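Local coordinates for hypothetical protein PA2201 (Pseudomonas aeruginosa, PDB 2FEF) that is of unknown function but probably acts as an immunity protein of the PoNi type, protecting the cell against a PoNe-type toxin, at residues L222-F234 and R246-V260. Numbering follows the deposited sequence.
Sequences LAPYLQSQYREFF and RLTGPYAWGWWAMEV
Arg246 lies against four residues of helix 223-234, a worked example of how one long side chain can be held by apolar and polar contacts at once. Its CB brushes CE1 of Phe233, and Arg246 CD then sits over the centre of the Phe233 ring in a CH-pi contact, 3.3 Å from the centroid. Arg246 NE reaches Gln229 O at 2.9 Å, in the carbonyl plane, while Arg246 NH2 bonds to the same oxygen at 3.0 Å from a tilted direction; the side-on grip fixes the rotation of the guanidinium, which lies flat on Phe233 with planes 7° apart. NH1 turns back weakly to Leu247 O. NH2 also stands over one face of Tyr230, whose ring is nearly perpendicular to the guanidinium, and Ala257 CB covers the opposite face, 3.7 Å from the centroid. With CG anti to its carbonyl carbon (chi1 -77°), Tyr230 slots between them and delivers OH to Glu259 OE2 at 2.7 Å, while its OH accepts a hydrogen bond from Trp253 NE1 at 2.9 Å. Tyr225 OH donates to Glu259 OE2 at 2.6 Å, so two phenols hold one buried carboxylate oxygen, probably stabilising its negative charge. Val260 CG2 meets the edge of the Tyr225 ring at CD2. The contact thus seats helix 223-234 on the loop entering helix 258-267, with helix 201-204 touching Tyr225 and Glu259 and helices 146-158 and 66-93 backing the loop.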
loop_
_atom_site.group_PDB
_atom_site.type_symbol
_atom_site.label_atom_id
_atom_site.label_comp_id
_atom_site.label_asym_id
_atom_site.label_seq_id
_atom_site.Cartn_x
_atom_site.Cartn_y
_atom_site.Cartn_z
ATOM N N LEU B 222 27.312 9.409 -30.801
ATOM C CA LEU B 222 26.720 9.102 -29.494
ATOM C C LEU B 222 27.388 7.934 -28.784
ATOM O O LEU B 222 27.043 7.620 -27.638
ATOM C CB LEU B 222 25.214 8.857 -29.638
ATOM C CG LEU B 222 24.429 10.134 -29.971
ATOM C CD1 LEU B 222 22.936 9.846 -30.265
ATOM C CD2 LEU B 222 24.533 11.216 -28.866
ATOM N N ALA B 223 28.351 7.297 -29.452
ATOM C CA ALA B 223 29.034 6.166 -28.828
ATOM C C ALA B 223 29.850 6.558 -27.562
ATOM O O ALA B 223 29.724 5.889 -26.535
ATOM C CB ALA B 223 29.867 5.361 -29.851
ATOM N N PRO B 224 30.662 7.644 -27.614
ATOM C CA PRO B 224 31.329 8.108 -26.382
ATOM C C PRO B 224 30.358 8.466 -25.244
ATOM O O PRO B 224 30.647 8.164 -24.084
ATOM C CB PRO B 224 32.112 9.345 -26.855
ATOM C CG PRO B 224 32.449 9.013 -28.301
ATOM C CD PRO B 224 31.112 8.438 -28.776
ATOM N N TYR B 225 29.221 9.062 -25.586
ATOM C CA TYR B 225 28.155 9.350 -24.620
ATOM C C TYR B 225 27.641 8.092 -23.917
ATOM O O TYR B 225 27.531 8.079 -22.683
ATOM C CB TYR B 225 27.004 10.126 -25.288
ATOM C CG TYR B 225 25.850 10.463 -24.348
ATOM C CD1 TYR B 225 25.911 11.572 -23.520
ATOM C CD2 TYR B 225 24.678 9.655 -24.314
ATOM C CE1 TYR B 225 24.835 11.887 -22.666
ATOM C CE2 TYR B 225 23.599 9.967 -23.472
ATOM C CZ TYR B 225 23.692 11.089 -22.651
ATOM O OH TYR B 225 22.633 11.390 -21.795
ATOM N N LEU B 226 27.327 7.039 -24.685
ATOM C CA LEU B 226 26.899 5.778 -24.085
ATOM C C LEU B 226 27.976 5.145 -23.196
ATOM O O LEU B 226 27.654 4.572 -22.155
ATOM C CB LEU B 226 26.498 4.747 -25.159
ATOM C CG LEU B 226 25.118 4.857 -25.789
ATOM C CD1 LEU B 226 24.909 3.774 -26.822
ATOM C CD2 LEU B 226 24.042 4.765 -24.683
ATOM N N GLN B 227 29.237 5.196 -23.625
ATOM C CA GLN B 227 30.328 4.616 -22.838
ATOM C C GLN B 227 30.533 5.353 -21.524
ATOM O O GLN B 227 30.636 4.724 -20.471
ATOM C CB GLN B 227 31.649 4.595 -23.628
ATOM C CG GLN B 227 32.891 4.017 -22.841
ATOM C CD GLN B 227 32.705 2.573 -22.389
ATOM O OE1 GLN B 227 31.852 1.855 -22.914
ATOM N NE2 GLN B 227 33.496 2.146 -21.398
ATOM N N SER B 228 30.594 6.685 -21.591
ATOM C CA SER B 228 30.942 7.480 -20.431
ATOM C C SER B 228 29.755 7.736 -19.504
ATOM O O SER B 228 29.912 7.668 -18.281
ATOM C CB SER B 228 31.605 8.790 -20.858
ATOM O OG SER B 228 30.647 9.754 -21.253
ATOM N N GLN B 229 28.567 7.999 -20.060
ATOM C CA GLN B 229 27.458 8.378 -19.193
ATOM C C GLN B 229 26.598 7.207 -18.720
ATOM O O GLN B 229 25.783 7.362 -17.809
ATOM C CB GLN B 229 26.604 9.514 -19.817
ATOM C CG GLN B 229 27.382 10.822 -20.139
ATOM C CD GLN B 229 28.193 11.318 -18.967
ATOM O OE1 GLN B 229 27.669 11.483 -17.849
ATOM N NE2 GLN B 229 29.487 11.530 -19.196
ATOM N N TYR B 230 26.797 6.027 -19.323
ATOM C CA TYR B 230 26.014 4.865 -18.932
ATOM C C TYR B 230 26.954 3.790 -18.442
ATOM O O TYR B 230 26.970 3.511 -17.263
ATOM C CB TYR B 230 25.114 4.362 -20.070
ATOM C CG TYR B 230 23.911 5.229 -20.214
ATOM C CD1 TYR B 230 23.965 6.420 -20.946
ATOM C CD2 TYR B 230 22.731 4.918 -19.526
ATOM C CE1 TYR B 230 22.844 7.274 -21.017
ATOM C CE2 TYR B 230 21.606 5.747 -19.608
ATOM C CZ TYR B 230 21.674 6.919 -20.337
ATOM O OH TYR B 230 20.558 7.703 -20.405
ATOM N N ARG B 231 27.783 3.233 -19.336
ATOM C CA ARG B 231 28.585 2.090 -18.954
ATOM C C ARG B 231 29.549 2.415 -17.809
ATOM O O ARG B 231 29.579 1.673 -16.833
ATOM C CB ARG B 231 29.308 1.447 -20.154
ATOM C CG ARG B 231 30.013 0.134 -19.761
ATOM C CD ARG B 231 30.589 -0.592 -20.944
ATOM N NE ARG B 231 31.821 -1.301 -20.569
ATOM C CZ ARG B 231 32.845 -1.554 -21.386
ATOM N NH1 ARG B 231 32.817 -1.179 -22.670
ATOM N NH2 ARG B 231 33.911 -2.186 -20.911
ATOM N N GLU B 232 30.305 3.509 -17.931
ATOM C CA GLU B 232 31.269 3.902 -16.894
ATOM C C GLU B 232 30.614 4.406 -15.608
ATOM O O GLU B 232 31.185 4.284 -14.503
ATOM C CB GLU B 232 32.266 4.926 -17.454
ATOM C CG GLU B 232 33.238 4.263 -18.431
ATOM C CD GLU B 232 34.129 5.242 -19.204
ATOM O OE1 GLU B 232 34.065 6.474 -18.995
ATOM O OE2 GLU B 232 34.928 4.753 -20.032
ATOM N N PHE B 233 29.427 4.973 -15.744
ATOM C CA PHE B 233 28.675 5.425 -14.581
ATOM C C PHE B 233 28.200 4.211 -13.766
ATOM O O PHE B 233 28.412 4.144 -12.558
ATOM C CB PHE B 233 27.462 6.260 -15.012
ATOM C CG PHE B 233 26.593 6.672 -13.849
ATOM C CD1 PHE B 233 27.080 7.566 -12.906
ATOM C CD2 PHE B 233 25.335 6.122 -13.667
ATOM C CE1 PHE B 233 26.305 7.933 -11.804
ATOM C CE2 PHE B 233 24.549 6.477 -12.566
ATOM C CZ PHE B 233 25.031 7.399 -11.642
ATOM N N PHE B 234 27.580 3.240 -14.436
ATOM C CA PHE B 234 26.978 2.127 -13.714
ATOM C C PHE B 234 28.039 1.104 -13.274
ATOM O O PHE B 234 27.753 0.196 -12.496
ATOM C CB PHE B 234 25.806 1.503 -14.508
ATOM C CG PHE B 234 24.566 2.361 -14.517
ATOM C CD1 PHE B 234 23.840 2.577 -13.340
ATOM C CD2 PHE B 234 24.118 2.965 -15.710
ATOM C CE1 PHE B 234 22.671 3.401 -13.348
ATOM C CE2 PHE B 234 23.004 3.765 -15.746
ATOM C CZ PHE B 234 22.243 3.999 -14.556
ATOM N N ARG B 246 25.670 13.342 -11.696
ATOM C CA ARG B 246 24.770 12.791 -12.692
ATOM C C ARG B 246 23.332 12.584 -12.177
ATOM O O ARG B 246 23.071 12.023 -11.087
ATOM C CB ARG B 246 25.342 11.495 -13.272
ATOM C CG ARG B 246 24.572 11.032 -14.514
ATOM C CD ARG B 246 24.639 9.542 -14.541
ATOM N NE ARG B 246 24.270 8.839 -15.767
ATOM C CZ ARG B 246 23.084 8.274 -15.990
ATOM N NH1 ARG B 246 22.069 8.374 -15.117
ATOM N NH2 ARG B 246 22.926 7.550 -17.095
ATOM N N LEU B 247 22.375 13.069 -12.956
ATOM C CA LEU B 247 20.988 12.848 -12.621
ATOM C C LEU B 247 20.724 11.350 -12.769
ATOM O O LEU B 247 21.244 10.692 -13.685
ATOM C CB LEU B 247 20.076 13.613 -13.587
ATOM C CG LEU B 247 18.572 13.602 -13.262
ATOM C CD1 LEU B 247 18.359 14.441 -12.008
ATOM C CD2 LEU B 247 17.788 14.154 -14.448
ATOM N N THR B 248 19.933 10.812 -11.858
ATOM C CA THR B 248 19.439 9.430 -11.997
ATOM C C THR B 248 17.914 9.448 -11.845
ATOM O O THR B 248 17.340 10.399 -11.277
ATOM C CB THR B 248 20.064 8.476 -10.939
ATOM O OG1 THR B 248 19.653 8.904 -9.627
ATOM C CG2 THR B 248 21.625 8.467 -11.059
ATOM N N GLY B 249 17.260 8.423 -12.352
ATOM C CA GLY B 249 15.785 8.344 -12.302
ATOM C C GLY B 249 15.401 6.889 -12.101
ATOM O O GLY B 249 14.995 6.221 -13.058
ATOM N N PRO B 250 15.537 6.376 -10.861
ATOM C CA PRO B 250 15.247 4.957 -10.646
ATOM C C PRO B 250 13.756 4.628 -10.815
ATOM O O PRO B 250 13.412 3.463 -10.937
ATOM C CB PRO B 250 15.663 4.730 -9.190
ATOM C CG PRO B 250 15.490 6.071 -8.538
ATOM C CD PRO B 250 15.967 7.037 -9.610
ATOM N N TYR B 251 12.887 5.639 -10.830
ATOM C CA TYR B 251 11.444 5.388 -10.988
ATOM C C TYR B 251 10.949 5.385 -12.438
ATOM O O TYR B 251 9.783 4.997 -12.681
ATOM C CB TYR B 251 10.588 6.380 -10.147
ATOM C CG TYR B 251 10.780 6.201 -8.664
ATOM C CD1 TYR B 251 9.973 5.302 -7.955
ATOM C CD2 TYR B 251 11.781 6.921 -7.963
ATOM C CE1 TYR B 251 10.130 5.127 -6.579
ATOM C CE2 TYR B 251 11.976 6.718 -6.575
ATOM C CZ TYR B 251 11.136 5.830 -5.906
ATOM O OH TYR B 251 11.249 5.613 -4.557
ATOM N N ALA B 252 11.766 5.846 -13.401
ATOM C CA ALA B 252 11.274 5.935 -14.790
ATOM C C ALA B 252 12.327 5.603 -15.851
ATOM O O ALA B 252 11.990 5.160 -16.932
ATOM C CB ALA B 252 10.681 7.309 -15.078
ATOM N N TRP B 253 13.592 5.837 -15.524
ATOM C CA TRP B 253 14.667 5.882 -16.556
ATOM C C TRP B 253 15.664 4.743 -16.332
ATOM O O TRP B 253 15.944 3.926 -17.247
ATOM C CB TRP B 253 15.273 7.295 -16.450
ATOM C CG TRP B 253 16.531 7.609 -17.214
ATOM C CD1 TRP B 253 16.983 7.034 -18.365
ATOM C CD2 TRP B 253 17.483 8.590 -16.849
ATOM N NE1 TRP B 253 18.176 7.621 -18.760
ATOM C CE2 TRP B 253 18.502 8.583 -17.840
ATOM C CE3 TRP B 253 17.593 9.479 -15.767
ATOM C CZ2 TRP B 253 19.608 9.431 -17.775
ATOM C CZ3 TRP B 253 18.702 10.323 -15.719
ATOM C CH2 TRP B 253 19.670 10.298 -16.720
ATOM N N GLY B 254 16.166 4.662 -15.100
ATOM C CA GLY B 254 17.006 3.549 -14.641
ATOM C C GLY B 254 18.261 3.331 -15.485
ATOM O O GLY B 254 19.051 4.257 -15.726
ATOM N N TRP B 255 18.415 2.093 -15.939
ATOM C CA TRP B 255 19.583 1.612 -16.680
ATOM C C TRP B 255 19.669 2.138 -18.118
ATOM O O TRP B 255 20.729 2.119 -18.733
ATOM C CB TRP B 255 19.443 0.091 -16.713
ATOM C CG TRP B 255 20.506 -0.736 -17.361
ATOM C CD1 TRP B 255 20.482 -1.277 -18.606
ATOM C CD2 TRP B 255 21.707 -1.174 -16.744
ATOM N NE1 TRP B 255 21.602 -2.032 -18.815
ATOM C CE2 TRP B 255 22.376 -1.994 -17.673
ATOM C CE3 TRP B 255 22.275 -0.970 -15.481
ATOM C CZ2 TRP B 255 23.605 -2.586 -17.392
ATOM C CZ3 TRP B 255 23.497 -1.573 -15.199
ATOM C CH2 TRP B 255 24.149 -2.368 -16.152
ATOM N N TRP B 256 18.541 2.583 -18.663
ATOM C CA TRP B 256 18.384 2.659 -20.115
ATOM C C TRP B 256 18.719 3.995 -20.740
ATOM O O TRP B 256 18.197 5.018 -20.347
ATOM C CB TRP B 256 16.944 2.245 -20.496
ATOM C CG TRP B 256 16.698 0.863 -19.987
ATOM C CD1 TRP B 256 15.897 0.495 -18.939
ATOM C CD2 TRP B 256 17.326 -0.320 -20.457
ATOM N NE1 TRP B 256 15.996 -0.856 -18.732
ATOM C CE2 TRP B 256 16.858 -1.387 -19.659
ATOM C CE3 TRP B 256 18.258 -0.582 -21.477
ATOM C CZ2 TRP B 256 17.274 -2.700 -19.844
ATOM C CZ3 TRP B 256 18.681 -1.891 -21.663
ATOM C CH2 TRP B 256 18.186 -2.937 -20.854
ATOM N N ALA B 257 19.567 3.957 -21.767
ATOM C CA ALA B 257 19.804 5.124 -22.602
ATOM C C ALA B 257 18.636 5.323 -23.548
ATOM O O ALA B 257 18.765 5.141 -24.756
ATOM C CB ALA B 257 21.123 4.941 -23.420
HETATM N N MSE B 258 17.507 5.748 -22.990
HETATM C CA MSE B 258 16.248 5.946 -23.730
HETATM C C MSE B 258 16.376 7.070 -24.714
HETATM O O MSE B 258 15.766 7.028 -25.779
HETATM C CB MSE B 258 15.182 6.409 -22.719
HETATM C CG MSE B 258 14.825 5.324 -21.838
HETATM SE SE MSE B 258 13.399 5.995 -20.654
HETATM C CE MSE B 258 13.216 4.285 -19.792
ATOM N N GLU B 259 17.157 8.089 -24.345
ATOM C CA GLU B 259 17.360 9.232 -25.222
ATOM C C GLU B 259 18.123 8.838 -26.510
ATOM O O GLU B 259 17.685 9.171 -27.608
ATOM C CB GLU B 259 18.009 10.423 -24.498
ATOM C CG GLU B 259 19.530 10.421 -24.168
ATOM C CD GLU B 259 19.973 9.382 -23.167
ATOM O OE1 GLU B 259 19.738 8.177 -23.423
ATOM O OE2 GLU B 259 20.656 9.723 -22.177
ATOM N N VAL B 260 19.233 8.136 -26.352
ATOM C CA VAL B 260 20.042 7.674 -27.513
ATOM C C VAL B 260 19.210 6.727 -28.397
ATOM O O VAL B 260 19.211 6.835 -29.636
ATOM C CB VAL B 260 21.354 6.982 -27.064
ATOM C CG1 VAL B 260 22.228 6.558 -28.281
ATOM C CG2 VAL B 260 22.155 7.890 -26.155
#